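Side-chain contacts in agmatinase (Deinococcus radiodurans, PDB 1WOH), which probably hydrolyses agmatine to putrescine and urea, working with two manganese ions in each subunit: residues A32-P37 with T101-Q106; P52-E57 with L275-D280; T73-V78 with L292-L297; D147-R152 with P188-A193; H175-G180 with A216-G221. All coordinates share one frame; numbering follows the deposited sequence.

Contacts 1, 2, 3 and 5 are largely buried, while contact 4 lies nearer the surface. Contacts 1 and 5 both reach the main parallel sheet, on opposite sides of the chain's centre. Contact 1 is purely apolar, and so is contact 2. These two touch each other where Pro-52 packs on strand 31-36. Helix 284-302 links two contacts: it carries half of contact 3 and lies against Ala-54, Leu-55 and Leu-275 of contact 2. Contacts 3, 4 and 5 each add a bridging water to their apolar packing. Contact 4 holds a manganese ligand, Asp-147, and contact 2 comes within about 8 Å of another, Asp-229, between side chains.

Contact 1 (A32-P37 with T101-Q106); sequences AALGVP and TEAARQ
Ala-103 is the first residue of helix 93-108 in this segment to meet strand 31-36. Its CB points toward the strand and lies 3.8 Å from CD2 of Leu-34. The two methyls meet with no polar group between them. Ala-104 comes next. Here it is the backbone that touches: its N is 3.8 Å from the same CD2 of Leu-34. Its methyl stays a little farther off and turns to the neighbouring strand, against Phe-116. One branch of Leu-34 thus serves both alanines. CG of Leu-34 stands anti to the backbone N (chi1 176°), which extends the side chain from the sheet toward the helix; CD2 makes the contact. The small alanine side chains let the backbones come close, with CA of Leu-34 and CA of Ala-104 7.4 Å apart. Val-36 joins the same layer by packing on Ile-100, and Ala-32 by packing on Val-107. Helix 93-108 connects strand 80-85 to strand 114-118, and strand 31-36 lies between those two in the sheet. This is a beta-alpha-beta crossover helix covering the middle strand, within the alpha/beta fold of the arginase family.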
# COMPACT_ATOMS: atom_id res chain seq x y z
N ALA A 32 -5.95 8.02 -32.86
CA ALA A 32 -6.82 6.98 -32.33
C ALA A 32 -6.03 6.08 -31.39
O ALA A 32 -4.95 5.61 -31.73
CB ALA A 32 -7.42 6.14 -33.46
N ALA A 33 -6.56 5.87 -30.20
CA ALA A 33 -5.90 5.03 -29.20
C ALA A 33 -6.50 3.63 -29.22
O ALA A 33 -7.70 3.47 -29.43
CB ALA A 33 -6.07 5.65 -27.82
N LEU A 34 -5.65 2.63 -29.02
CA LEU A 34 -6.10 1.24 -28.98
C LEU A 34 -5.30 0.58 -27.87
O LEU A 34 -4.07 0.69 -27.83
CB LEU A 34 -5.80 0.53 -30.31
CG LEU A 34 -6.16 -0.97 -30.31
CD1 LEU A 34 -7.67 -1.13 -30.28
CD2 LEU A 34 -5.58 -1.65 -31.53
N GLY A 35 -6.00 -0.10 -26.97
CA GLY A 35 -5.32 -0.75 -25.86
C GLY A 35 -5.09 -2.23 -26.08
O GLY A 35 -5.88 -2.90 -26.75
N VAL A 36 -4.01 -2.74 -25.50
CA VAL A 36 -3.64 -4.14 -25.59
C VAL A 36 -3.26 -4.59 -24.17
O VAL A 36 -2.07 -4.63 -23.83
CB VAL A 36 -2.44 -4.35 -26.54
CG1 VAL A 36 -2.22 -5.84 -26.76
CG2 VAL A 36 -2.69 -3.62 -27.86
N PRO A 37 -4.26 -4.94 -23.34
CA PRO A 37 -4.09 -5.38 -21.95
C PRO A 37 -3.56 -6.81 -21.84
O PRO A 37 -4.23 -7.69 -21.31
CB PRO A 37 -5.50 -5.22 -21.37
CG PRO A 37 -6.36 -5.59 -22.53
CD PRO A 37 -5.69 -4.91 -23.71
N THR A 101 -2.91 -7.62 -34.25
CA THR A 101 -2.55 -7.15 -35.58
C THR A 101 -3.77 -6.69 -36.37
O THR A 101 -3.74 -5.65 -37.04
CB THR A 101 -1.83 -8.24 -36.39
OG1 THR A 101 -0.63 -8.63 -35.72
CG2 THR A 101 -1.49 -7.73 -37.80
N GLU A 102 -4.85 -7.47 -36.30
CA GLU A 102 -6.07 -7.13 -37.02
C GLU A 102 -6.67 -5.83 -36.52
O GLU A 102 -7.03 -4.96 -37.31
CB GLU A 102 -7.09 -8.27 -36.91
CG GLU A 102 -8.44 -7.97 -37.58
CD GLU A 102 -8.31 -7.63 -39.06
OE1 GLU A 102 -9.33 -7.26 -39.68
OE2 GLU A 102 -7.20 -7.73 -39.61
N ALA A 103 -6.76 -5.68 -35.20
CA ALA A 103 -7.32 -4.47 -34.62
C ALA A 103 -6.44 -3.27 -34.96
O ALA A 103 -6.95 -2.20 -35.28
CB ALA A 103 -7.46 -4.61 -33.11
N ALA A 104 -5.12 -3.45 -34.90
CA ALA A 104 -4.19 -2.37 -35.20
C ALA A 104 -4.33 -1.94 -36.66
O ALA A 104 -4.32 -0.75 -36.96
CB ALA A 104 -2.76 -2.81 -34.91
N ARG A 105 -4.47 -2.91 -37.56
CA ARG A 105 -4.64 -2.59 -38.98
C ARG A 105 -5.89 -1.76 -39.19
O ARG A 105 -5.88 -0.78 -39.95
CB ARG A 105 -4.74 -3.85 -39.83
CG ARG A 105 -3.42 -4.53 -40.15
CD ARG A 105 -3.50 -5.20 -41.52
NE ARG A 105 -2.31 -6.00 -41.82
CZ ARG A 105 -2.07 -7.19 -41.28
NH1 ARG A 105 -2.93 -7.72 -40.43
NH2 ARG A 105 -0.97 -7.86 -41.61
N GLN A 106 -6.98 -2.16 -38.55
CA GLN A 106 -8.25 -1.46 -38.67
C GLN A 106 -8.17 -0.04 -38.12
O GLN A 106 -8.71 0.89 -38.71
CB GLN A 106 -9.36 -2.23 -37.95
CG GLN A 106 -9.56 -3.65 -38.46
CD GLN A 106 -10.69 -4.37 -37.75
OE1 GLN A 106 -10.79 -4.31 -36.52
NE2 GLN A 106 -11.53 -5.06 -38.51

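Contact 2 (P52-E57 with L275-D280); sequences PRALRE and LAPNLD
Leu-55 and Leu-275 reach each other tip to tip, each by its own first torsion. In Leu-55, CG lies anti to the carbonyl carbon (chi1 -77°), and this brings the branch forward from a CB that does not itself face the loop. In Leu-275, CG lies roughly anti to the backbone N (chi1 -156°), and its CD1 leads toward the helix. CD1 of Leu-275 sits 3.7 Å from CG of Leu-55. It is also 3.7 Å from CD2 of Leu-55, so one methyl fits against the fork of the other leucine. Beside this pair, Ala-54 points its methyl toward the Pro-277 ring. CB of Ala-54 is 3.4 Å from CG of Pro-277, tighter than usual carbon packing. The next ring atom, CB of Pro-277, is 3.8 Å from CB of Ala-54. Pro-277 opens a short 3-10 turn, residues 277-279, in the loop that follows strand 266-273 of the parallel sheet. The side chain of Leu-275 is about 8 Å from that of the manganese ligand Asp-229, so this apolar seam lies near the metal-binding residues of the arginase fold. Helix 284-302 also packs here, with Met-289 against Leu-55 and Glu-286 against Ala-54. On helix 51-59, Arg-53 leads away from the loop and bonds to backbone oxygens of Pro-8 and Gly-11 of a second subunit.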
# COMPACT_ATOMS: atom_id res chain seq x y z
N PRO A 52 -3.36 -0.03 -19.84
CA PRO A 52 -4.22 0.74 -20.75
C PRO A 52 -5.27 1.52 -19.99
O PRO A 52 -5.52 2.69 -20.27
CB PRO A 52 -4.82 -0.35 -21.65
CG PRO A 52 -3.72 -1.37 -21.70
CD PRO A 52 -3.28 -1.44 -20.25
N ARG A 53 -5.88 0.87 -19.00
CA ARG A 53 -6.92 1.51 -18.20
C ARG A 53 -6.35 2.65 -17.37
O ARG A 53 -6.93 3.75 -17.32
CB ARG A 53 -7.60 0.47 -17.30
CG ARG A 53 -8.78 0.99 -16.50
CD ARG A 53 -9.62 -0.17 -15.98
NE ARG A 53 -10.25 -0.91 -17.06
CZ ARG A 53 -10.90 -2.07 -16.89
NH1 ARG A 53 -10.99 -2.61 -15.68
NH2 ARG A 53 -11.46 -2.67 -17.94
N ALA A 54 -5.22 2.42 -16.72
CA ALA A 54 -4.60 3.45 -15.91
C ALA A 54 -4.18 4.65 -16.76
O ALA A 54 -4.28 5.80 -16.32
CB ALA A 54 -3.39 2.89 -15.18
N LEU A 55 -3.71 4.38 -17.97
CA LEU A 55 -3.28 5.45 -18.87
C LEU A 55 -4.46 6.31 -19.30
O LEU A 55 -4.32 7.53 -19.45
CB LEU A 55 -2.56 4.86 -20.09
CG LEU A 55 -1.13 4.42 -19.78
CD1 LEU A 55 -0.60 3.50 -20.88
CD2 LEU A 55 -0.24 5.65 -19.64
N ARG A 56 -5.62 5.70 -19.51
CA ARG A 56 -6.82 6.45 -19.89
C ARG A 56 -7.22 7.34 -18.72
O ARG A 56 -7.45 8.54 -18.88
CB ARG A 56 -7.97 5.50 -20.24
CG ARG A 56 -7.75 4.69 -21.52
CD ARG A 56 -8.96 3.83 -21.86
NE ARG A 56 -8.90 3.33 -23.23
CZ ARG A 56 -8.52 2.10 -23.57
NH1 ARG A 56 -8.15 1.22 -22.65
NH2 ARG A 56 -8.50 1.76 -24.86
N GLU A 57 -7.29 6.75 -17.53
CA GLU A 57 -7.65 7.52 -16.34
C GLU A 57 -6.68 8.69 -16.18
O GLU A 57 -7.10 9.83 -15.96
CB GLU A 57 -7.60 6.62 -15.10
CG GLU A 57 -8.57 5.46 -15.15
CD GLU A 57 -8.38 4.46 -14.01
OE1 GLU A 57 -9.14 3.48 -13.94
OE2 GLU A 57 -7.45 4.65 -13.19
N LEU A 275 4.13 -0.38 -18.57
CA LEU A 275 3.73 0.38 -17.39
C LEU A 275 3.00 -0.60 -16.47
O LEU A 275 2.15 -1.36 -16.93
CB LEU A 275 2.75 1.49 -17.80
CG LEU A 275 2.56 2.77 -16.98
CD1 LEU A 275 1.11 3.23 -17.14
CD2 LEU A 275 2.89 2.56 -15.52
N ALA A 276 3.35 -0.61 -15.18
CA ALA A 276 2.70 -1.48 -14.19
C ALA A 276 2.17 -0.56 -13.09
O ALA A 276 2.88 -0.28 -12.13
CB ALA A 276 3.69 -2.47 -13.61
N PRO A 277 0.92 -0.10 -13.21
CA PRO A 277 0.29 0.80 -12.23
C PRO A 277 0.27 0.25 -10.81
O PRO A 277 0.36 1.00 -9.84
CB PRO A 277 -1.13 0.98 -12.78
CG PRO A 277 -0.98 0.70 -14.24
CD PRO A 277 -0.03 -0.46 -14.28
N ASN A 278 0.14 -1.07 -10.71
CA ASN A 278 0.09 -1.75 -9.42
C ASN A 278 1.40 -1.68 -8.67
O ASN A 278 1.44 -1.95 -7.46
CB ASN A 278 -0.29 -3.22 -9.64
CG ASN A 278 0.63 -3.91 -10.62
OD1 ASN A 278 0.88 -3.40 -11.71
ND2 ASN A 278 1.13 -5.08 -10.25
N LEU A 279 2.47 -1.32 -9.37
CA LEU A 279 3.79 -1.24 -8.75
C LEU A 279 4.18 0.18 -8.37
O LEU A 279 5.32 0.42 -7.94
CB LEU A 279 4.85 -1.84 -9.68
CG LEU A 279 4.68 -3.34 -9.93
CD1 LEU A 279 5.74 -3.83 -10.89
CD2 LEU A 279 4.78 -4.11 -8.61
N ASP A 280 3.26 1.13 -8.53
CA ASP A 280 3.53 2.51 -8.13
C ASP A 280 2.29 3.07 -7.45
O ASP A 280 1.42 3.65 -8.10
CB ASP A 280 3.89 3.39 -9.33
CG ASP A 280 4.16 4.84 -8.91
OD1 ASP A 280 4.48 5.67 -9.79
OD2 ASP A 280 4.07 5.13 -7.70

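Contact 3 (T73-V78 with L292-L297); sequences TRLQGV and LVMETL
Leu-75 pushes its forked end against helix 284-302. Its CG is anti to the carbonyl carbon (chi1 -68°); both methyls meet Leu-297, and CD1 also meets Met-294. CD2 of Leu-75 lies over the backbone of Leu-297, 3.6 Å from O of Leu-297. CD1 of Leu-75 meets CE of Met-294 at 4.2 Å and CB of Leu-297 at 4.4 Å. Met-294 arrives at about a right angle to Leu-75. Its chain is not extended: it bends at chi2 (-46°) and again at chi3 (-67°), and this brings the terminal methyl round to the leucine. Leu-75 opens a type II beta turn that ends at Val-78, between strand 73-74 of a small two-stranded antiparallel sheet and strand 80-85 of the main sheet. The contact therefore joins this connection to the long C-terminal helix of the arginase fold, and Phe-80 packs on Leu-75, Met-294 and Leu-297 alike. Arg-74 adds a polar link at one side. A water lies in the guanidinium plane, at its edge, where it accepts from NH2 of Arg-74 at 2.7 Å and donates to OE1 of Glu-295 at 2.7 Å. The charged groups themselves stay apart, NH2 of Arg-74 and OE1 of Glu-295 being 4.9 Å from each other. Each has a direct salt bridge as well, Arg-74 to Glu-299 and Glu-295 to Arg-291.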
# COMPACT_ATOMS: atom_id res chain seq x y z
N THR A 73 -0.90 27.59 -28.78
CA THR A 73 -1.70 26.39 -28.58
C THR A 73 -1.28 25.25 -29.49
O THR A 73 -0.97 25.45 -30.67
CB THR A 73 -3.19 26.69 -28.82
OG1 THR A 73 -3.63 27.69 -27.90
CG2 THR A 73 -4.04 25.42 -28.63
N ARG A 74 -1.25 24.04 -28.94
CA ARG A 74 -0.88 22.86 -29.71
C ARG A 74 -2.03 21.87 -29.73
O ARG A 74 -2.82 21.81 -28.78
CB ARG A 74 0.39 22.22 -29.13
CG ARG A 74 1.66 23.02 -29.44
CD ARG A 74 2.92 22.31 -29.00
NE ARG A 74 2.97 22.16 -27.55
CZ ARG A 74 3.98 21.57 -26.90
NH1 ARG A 74 5.01 21.08 -27.57
NH2 ARG A 74 3.94 21.48 -25.57
N LEU A 75 -2.13 21.11 -30.81
CA LEU A 75 -3.19 20.13 -31.03
C LEU A 75 -4.55 20.79 -31.23
O LEU A 75 -5.59 20.16 -31.03
CB LEU A 75 -3.25 19.12 -29.88
CG LEU A 75 -2.05 18.18 -29.80
CD1 LEU A 75 -2.24 17.20 -28.65
CD2 LEU A 75 -1.88 17.43 -31.12
N GLN A 76 -4.55 22.05 -31.63
CA GLN A 76 -5.81 22.74 -31.87
C GLN A 76 -6.48 22.14 -33.10
O GLN A 76 -5.88 22.07 -34.17
CB GLN A 76 -5.57 24.24 -32.09
CG GLN A 76 -6.82 25.01 -32.48
CD GLN A 76 -7.88 24.99 -31.40
OE1 GLN A 76 -9.05 25.31 -31.66
NE2 GLN A 76 -7.49 24.65 -30.18
N GLY A 77 -7.72 21.68 -32.94
CA GLY A 77 -8.43 21.09 -34.06
C GLY A 77 -8.04 19.66 -34.38
O GLY A 77 -8.56 19.07 -35.33
N VAL A 78 -7.12 19.09 -33.61
CA VAL A 78 -6.71 17.71 -33.84
C VAL A 78 -7.74 16.80 -33.19
O VAL A 78 -7.97 16.87 -31.98
CB VAL A 78 -5.30 17.44 -33.26
CG1 VAL A 78 -4.90 15.99 -33.50
CG2 VAL A 78 -4.29 18.37 -33.91
N LEU A 292 3.40 12.09 -21.30
CA LEU A 292 4.43 11.88 -22.32
C LEU A 292 3.77 11.60 -23.66
O LEU A 292 4.20 12.12 -24.70
CB LEU A 292 5.34 10.70 -21.96
CG LEU A 292 6.56 10.58 -22.88
CD1 LEU A 292 7.69 11.44 -22.32
CD2 LEU A 292 7.05 9.14 -22.99
N VAL A 293 2.72 10.78 -23.66
CA VAL A 293 2.04 10.45 -24.91
C VAL A 293 1.42 11.71 -25.49
O VAL A 293 1.58 12.00 -26.68
CB VAL A 293 0.94 9.39 -24.71
CG1 VAL A 293 0.14 9.22 -25.99
CG2 VAL A 293 1.57 8.04 -24.31
N MET A 294 0.74 12.48 -24.65
CA MET A 294 0.10 13.71 -25.12
C MET A 294 1.11 14.75 -25.58
O MET A 294 0.88 15.43 -26.58
CB MET A 294 -0.80 14.31 -24.02
CG MET A 294 -2.05 13.49 -23.69
SD MET A 294 -2.96 12.88 -25.12
CE MET A 294 -3.60 14.45 -25.82
N GLU A 295 2.22 14.88 -24.86
CA GLU A 295 3.23 15.85 -25.25
C GLU A 295 3.89 15.40 -26.55
O GLU A 295 4.20 16.22 -27.42
CB GLU A 295 4.29 16.04 -24.17
CG GLU A 295 5.32 17.11 -24.53
CD GLU A 295 6.20 17.51 -23.36
OE1 GLU A 295 7.10 18.35 -23.55
OE2 GLU A 295 5.98 17.00 -22.24
N THR A 296 4.09 14.09 -26.70
CA THR A 296 4.70 13.60 -27.92
C THR A 296 3.81 13.93 -29.11
O THR A 296 4.29 14.36 -30.16
CB THR A 296 4.96 12.08 -27.86
OG1 THR A 296 5.91 11.81 -26.82
CG2 THR A 296 5.51 11.57 -29.18
N LEU A 297 2.50 13.74 -28.95
CA LEU A 297 1.57 14.05 -30.03
C LEU A 297 1.60 15.54 -30.36
O LEU A 297 1.42 15.93 -31.52
CB LEU A 297 0.15 13.61 -29.65
CG LEU A 297 -0.05 12.09 -29.56
CD1 LEU A 297 -1.42 11.79 -28.96
CD2 LEU A 297 0.08 11.47 -30.94
O HOH W 1 6.30 20.78 -24.55

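Contact 4 (D147-R152 with P188-A193); sequences DFTDTR and PEAVAA
Phe-148 and Thr-149 belong to the loop that carries the manganese ligand Asp-147, the last residue of the Asp-Ala-His-Leu-Asp metal-binding sequence of the arginase family. They pack on Ala-190 and Ala-193 of helix 188-196. CB of Ala-190 points into the loop backbone and lies 3.4 Å from O of Phe-148. It is also 3.9 Å from OG1 of Thr-149. The Phe-148 ring meets the helix with its edge. CB of Ala-193 lies in the ring plane, 3.9 Å from CE2 of Phe-148, and O of Ala-190 comes near that plane at 3.5 Å from CD2 of Phe-148. The ring gets there because CG is anti to the backbone N (chi1 -162°). His-199 makes an edge-to-face pair with the same ring. OG1 of Thr-149 is hydrogen-bonded to Asp-187, just before the helix. One water joins the loop backbone to a helix side chain: it accepts from N of Asp-150 at 3.0 Å and donates to OE1 of Glu-189 at 2.6 Å. Arg-164 supports both sides, with NH1 bonded to O of Phe-148 and paired with Glu-189. The acidic groups OD2 of Asp-150 and OE1 of Glu-189 are 5.9 Å apart. Asp-150 is also paired with Lys-156 and Arg-165, so these basic partners, with Arg-164, probably offset the repulsion between the two carboxylates.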
# COMPACT_ATOMS: atom_id res chain seq x y z
N ASP A 147 15.69 -6.06 -26.17
CA ASP A 147 14.51 -6.81 -26.61
C ASP A 147 14.57 -7.27 -28.07
O ASP A 147 13.60 -7.15 -28.83
CB ASP A 147 13.24 -5.99 -26.35
CG ASP A 147 13.00 -5.75 -24.86
OD1 ASP A 147 13.50 -6.54 -24.04
OD2 ASP A 147 12.30 -4.77 -24.50
N PHE A 148 15.72 -7.83 -28.44
CA PHE A 148 15.96 -8.35 -29.78
C PHE A 148 16.41 -9.81 -29.65
O PHE A 148 17.14 -10.33 -30.50
CB PHE A 148 17.06 -7.53 -30.48
CG PHE A 148 17.08 -7.71 -31.97
CD1 PHE A 148 16.01 -7.28 -32.75
CD2 PHE A 148 18.19 -8.28 -32.61
CE1 PHE A 148 16.03 -7.43 -34.14
CE2 PHE A 148 18.21 -8.44 -33.99
CZ PHE A 148 17.13 -8.01 -34.76
N THR A 149 15.98 -10.46 -28.58
CA THR A 149 16.36 -11.85 -28.33
C THR A 149 15.56 -12.84 -29.18
O THR A 149 14.38 -12.63 -29.44
CB THR A 149 16.19 -12.18 -26.83
OG1 THR A 149 17.20 -11.48 -26.09
CG2 THR A 149 16.29 -13.68 -26.57
N ASP A 150 16.21 -13.91 -29.64
CA ASP A 150 15.52 -14.91 -30.44
C ASP A 150 14.62 -15.76 -29.53
O ASP A 150 13.40 -15.70 -29.63
CB ASP A 150 16.53 -15.81 -31.17
CG ASP A 150 15.87 -16.86 -32.04
OD1 ASP A 150 14.62 -16.86 -32.12
OD2 ASP A 150 16.60 -17.69 -32.63
N THR A 151 15.24 -16.53 -28.64
CA THR A 151 14.50 -17.36 -27.69
C THR A 151 14.94 -17.10 -26.26
O THR A 151 16.13 -16.88 -25.99
CB THR A 151 14.68 -18.88 -27.98
OG1 THR A 151 14.05 -19.21 -29.23
CG2 THR A 151 14.04 -19.70 -26.89
N ARG A 152 13.98 -17.12 -25.35
CA ARG A 152 14.23 -16.90 -23.92
C ARG A 152 13.22 -17.76 -23.17
O ARG A 152 12.04 -17.80 -23.52
CB ARG A 152 14.00 -15.43 -23.56
CG ARG A 152 14.54 -15.02 -22.19
CD ARG A 152 13.77 -13.84 -21.61
NE ARG A 152 12.42 -14.25 -21.19
CZ ARG A 152 11.45 -13.41 -20.82
NH1 ARG A 152 10.27 -13.90 -20.46
NH2 ARG A 152 11.64 -12.10 -20.84
N PRO A 188 24.25 -11.45 -25.56
CA PRO A 188 25.31 -11.20 -26.56
C PRO A 188 24.92 -11.48 -28.00
O PRO A 188 25.37 -10.78 -28.92
CB PRO A 188 26.47 -12.07 -26.08
CG PRO A 188 25.76 -13.22 -25.42
CD PRO A 188 24.66 -12.53 -24.64
N GLU A 189 24.11 -12.51 -28.20
CA GLU A 189 23.66 -12.89 -29.54
C GLU A 189 22.72 -11.81 -30.07
O GLU A 189 22.77 -11.45 -31.24
CB GLU A 189 22.93 -14.24 -29.49
CG GLU A 189 22.61 -14.88 -30.85
CD GLU A 189 21.52 -14.16 -31.63
OE1 GLU A 189 20.56 -13.65 -31.01
OE2 GLU A 189 21.60 -14.13 -32.88
N ALA A 190 21.85 -11.31 -29.19
CA ALA A 190 20.89 -10.28 -29.58
C ALA A 190 21.61 -8.98 -29.93
O ALA A 190 21.29 -8.35 -30.94
CB ALA A 190 19.89 -10.04 -28.45
N VAL A 191 22.56 -8.57 -29.10
CA VAL A 191 23.31 -7.34 -29.36
C VAL A 191 24.10 -7.44 -30.66
O VAL A 191 24.09 -6.53 -31.49
CB VAL A 191 24.28 -7.01 -28.20
CG1 VAL A 191 25.13 -5.80 -28.55
CG2 VAL A 191 23.48 -6.74 -26.93
N ALA A 192 24.79 -8.57 -30.85
CA ALA A 192 25.59 -8.78 -32.05
C ALA A 192 24.71 -8.86 -33.30
O ALA A 192 25.08 -8.35 -34.36
CB ALA A 192 26.43 -10.05 -31.91
N ALA A 193 23.55 -9.51 -33.19
CA ALA A 193 22.65 -9.62 -34.33
C ALA A 193 22.12 -8.24 -34.70
O ALA A 193 22.03 -7.89 -35.87
CB ALA A 193 21.49 -10.56 -34.01
O HOH W 2 19.08 -14.25 -28.93

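Contact 5 (H175-G180 with A216-G221); sequences HITTVG and AQLPRG
Thr-177 carries the apolar part of this contact with its methyl. CG2 of Thr-177 stands anti to the backbone N and lies 4.1 Å from CD2 of Leu-218, the two side chains crossing at about a right angle. Leu-218 reaches this point through its end, since its CB does not face the strand. The hydroxyl of Thr-177 lies against Pro-219, with OG1 of Thr-177 4.0 Å from CD of Pro-219. These are loose van der Waals contacts. The polar part runs through water. One water lies 2.7 Å from OG1 of Thr-177, within hydrogen-bonding geometry, and donates to O of Gln-217 at 2.6 Å. It thus ties a strand side chain to the loop backbone without a direct bond. Along the strand, OG1 of Thr-177 also sits at the edge of the His-175 ring and in its plane, 3.1 Å from CE1 of His-175. NE2 of His-175 has its own partner in Thr-200. The fold is the parallel alpha/beta sheet of the arginase family. Strand 173-181 runs between strands 137-142 and 200-203, and residues 216-221 lead from helix 211-215 into strand 223-229. Pro-219 also rests on Val-140 of strand 137-142, while helix 251-264 packs on Leu-218 through Ile-257 and Ala-260.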
# COMPACT_ATOMS: atom_id res chain seq x y z
N HIS A 175 15.37 -0.64 -39.97
CA HIS A 175 16.30 -0.11 -39.00
C HIS A 175 15.66 0.22 -37.67
O HIS A 175 14.51 0.65 -37.62
CB HIS A 175 16.97 1.14 -39.57
CG HIS A 175 18.06 1.70 -38.71
ND1 HIS A 175 17.83 2.69 -37.77
CD2 HIS A 175 19.37 1.39 -38.61
CE1 HIS A 175 18.96 2.96 -37.14
NE2 HIS A 175 19.91 2.18 -37.63
N ILE A 176 16.41 -0.00 -36.60
CA ILE A 176 15.96 0.32 -35.26
C ILE A 176 17.04 1.12 -34.56
O ILE A 176 18.23 0.82 -34.67
CB ILE A 176 15.69 -0.95 -34.40
CG1 ILE A 176 14.61 -1.81 -35.05
CG2 ILE A 176 15.22 -0.54 -32.99
CD1 ILE A 176 14.25 -3.07 -34.22
N THR A 177 16.61 2.15 -33.84
CA THR A 177 17.53 2.97 -33.08
C THR A 177 17.04 2.81 -31.65
O THR A 177 15.93 3.23 -31.33
CB THR A 177 17.43 4.46 -33.47
OG1 THR A 177 17.81 4.63 -34.84
CG2 THR A 177 18.34 5.29 -32.58
N THR A 178 17.86 2.18 -30.81
CA THR A 178 17.48 1.94 -29.42
C THR A 178 18.27 2.85 -28.49
O THR A 178 19.50 2.87 -28.53
CB THR A 178 17.75 0.48 -29.04
OG1 THR A 178 17.12 -0.36 -30.01
CG2 THR A 178 17.17 0.17 -27.66
N VAL A 179 17.56 3.58 -27.64
CA VAL A 179 18.22 4.52 -26.74
C VAL A 179 17.83 4.31 -25.28
O VAL A 179 16.65 4.15 -24.97
CB VAL A 179 17.87 5.97 -27.14
CG1 VAL A 179 18.61 6.96 -26.26
CG2 VAL A 179 18.19 6.18 -28.61
N GLY A 180 18.83 4.31 -24.40
CA GLY A 180 18.58 4.15 -22.98
C GLY A 180 19.08 2.85 -22.38
O GLY A 180 18.95 2.63 -21.18
N ALA A 216 21.79 13.62 -32.78
CA ALA A 216 22.38 13.63 -34.11
C ALA A 216 22.39 12.25 -34.75
O ALA A 216 22.58 12.11 -35.96
CB ALA A 216 23.80 14.19 -34.05
N GLN A 217 22.20 11.21 -33.94
CA GLN A 217 22.18 9.85 -34.44
C GLN A 217 20.78 9.39 -34.83
O GLN A 217 20.62 8.34 -35.45
CB GLN A 217 22.76 8.88 -33.41
CG GLN A 217 24.19 9.16 -33.00
CD GLN A 217 24.71 8.12 -32.03
OE1 GLN A 217 24.81 6.94 -32.37
NE2 GLN A 217 25.05 8.55 -30.82
N LEU A 218 19.76 10.16 -34.45
CA LEU A 218 18.39 9.79 -34.77
C LEU A 218 18.10 9.88 -36.27
O LEU A 218 18.77 10.61 -36.99
CB LEU A 218 17.41 10.69 -34.00
CG LEU A 218 17.49 10.59 -32.48
CD1 LEU A 218 16.53 11.59 -31.87
CD2 LEU A 218 17.15 9.18 -32.02
N PRO A 219 17.11 9.11 -36.75
CA PRO A 219 16.75 9.10 -38.17
C PRO A 219 16.23 10.44 -38.69
O PRO A 219 15.75 11.28 -37.92
CB PRO A 219 15.69 8.00 -38.25
CG PRO A 219 15.07 8.03 -36.88
CD PRO A 219 16.26 8.19 -35.98
N ARG A 220 16.33 10.64 -40.00
CA ARG A 220 15.87 11.87 -40.63
C ARG A 220 15.15 11.59 -41.95
O ARG A 220 15.66 10.85 -42.79
CB ARG A 220 17.05 12.81 -40.87
CG ARG A 220 17.71 13.28 -39.60
CD ARG A 220 18.91 14.18 -39.87
NE ARG A 220 19.43 14.77 -38.64
CZ ARG A 220 19.92 14.07 -37.62
NH1 ARG A 220 19.96 12.75 -37.67
NH2 ARG A 220 20.37 14.70 -36.54
N GLY A 221 13.97 12.18 -42.11
CA GLY A 221 13.19 12.00 -43.32
C GLY A 221 12.67 10.59 -43.52
O GLY A 221 12.34 10.19 -44.65
O HOH W 3 19.49 6.18 -36.26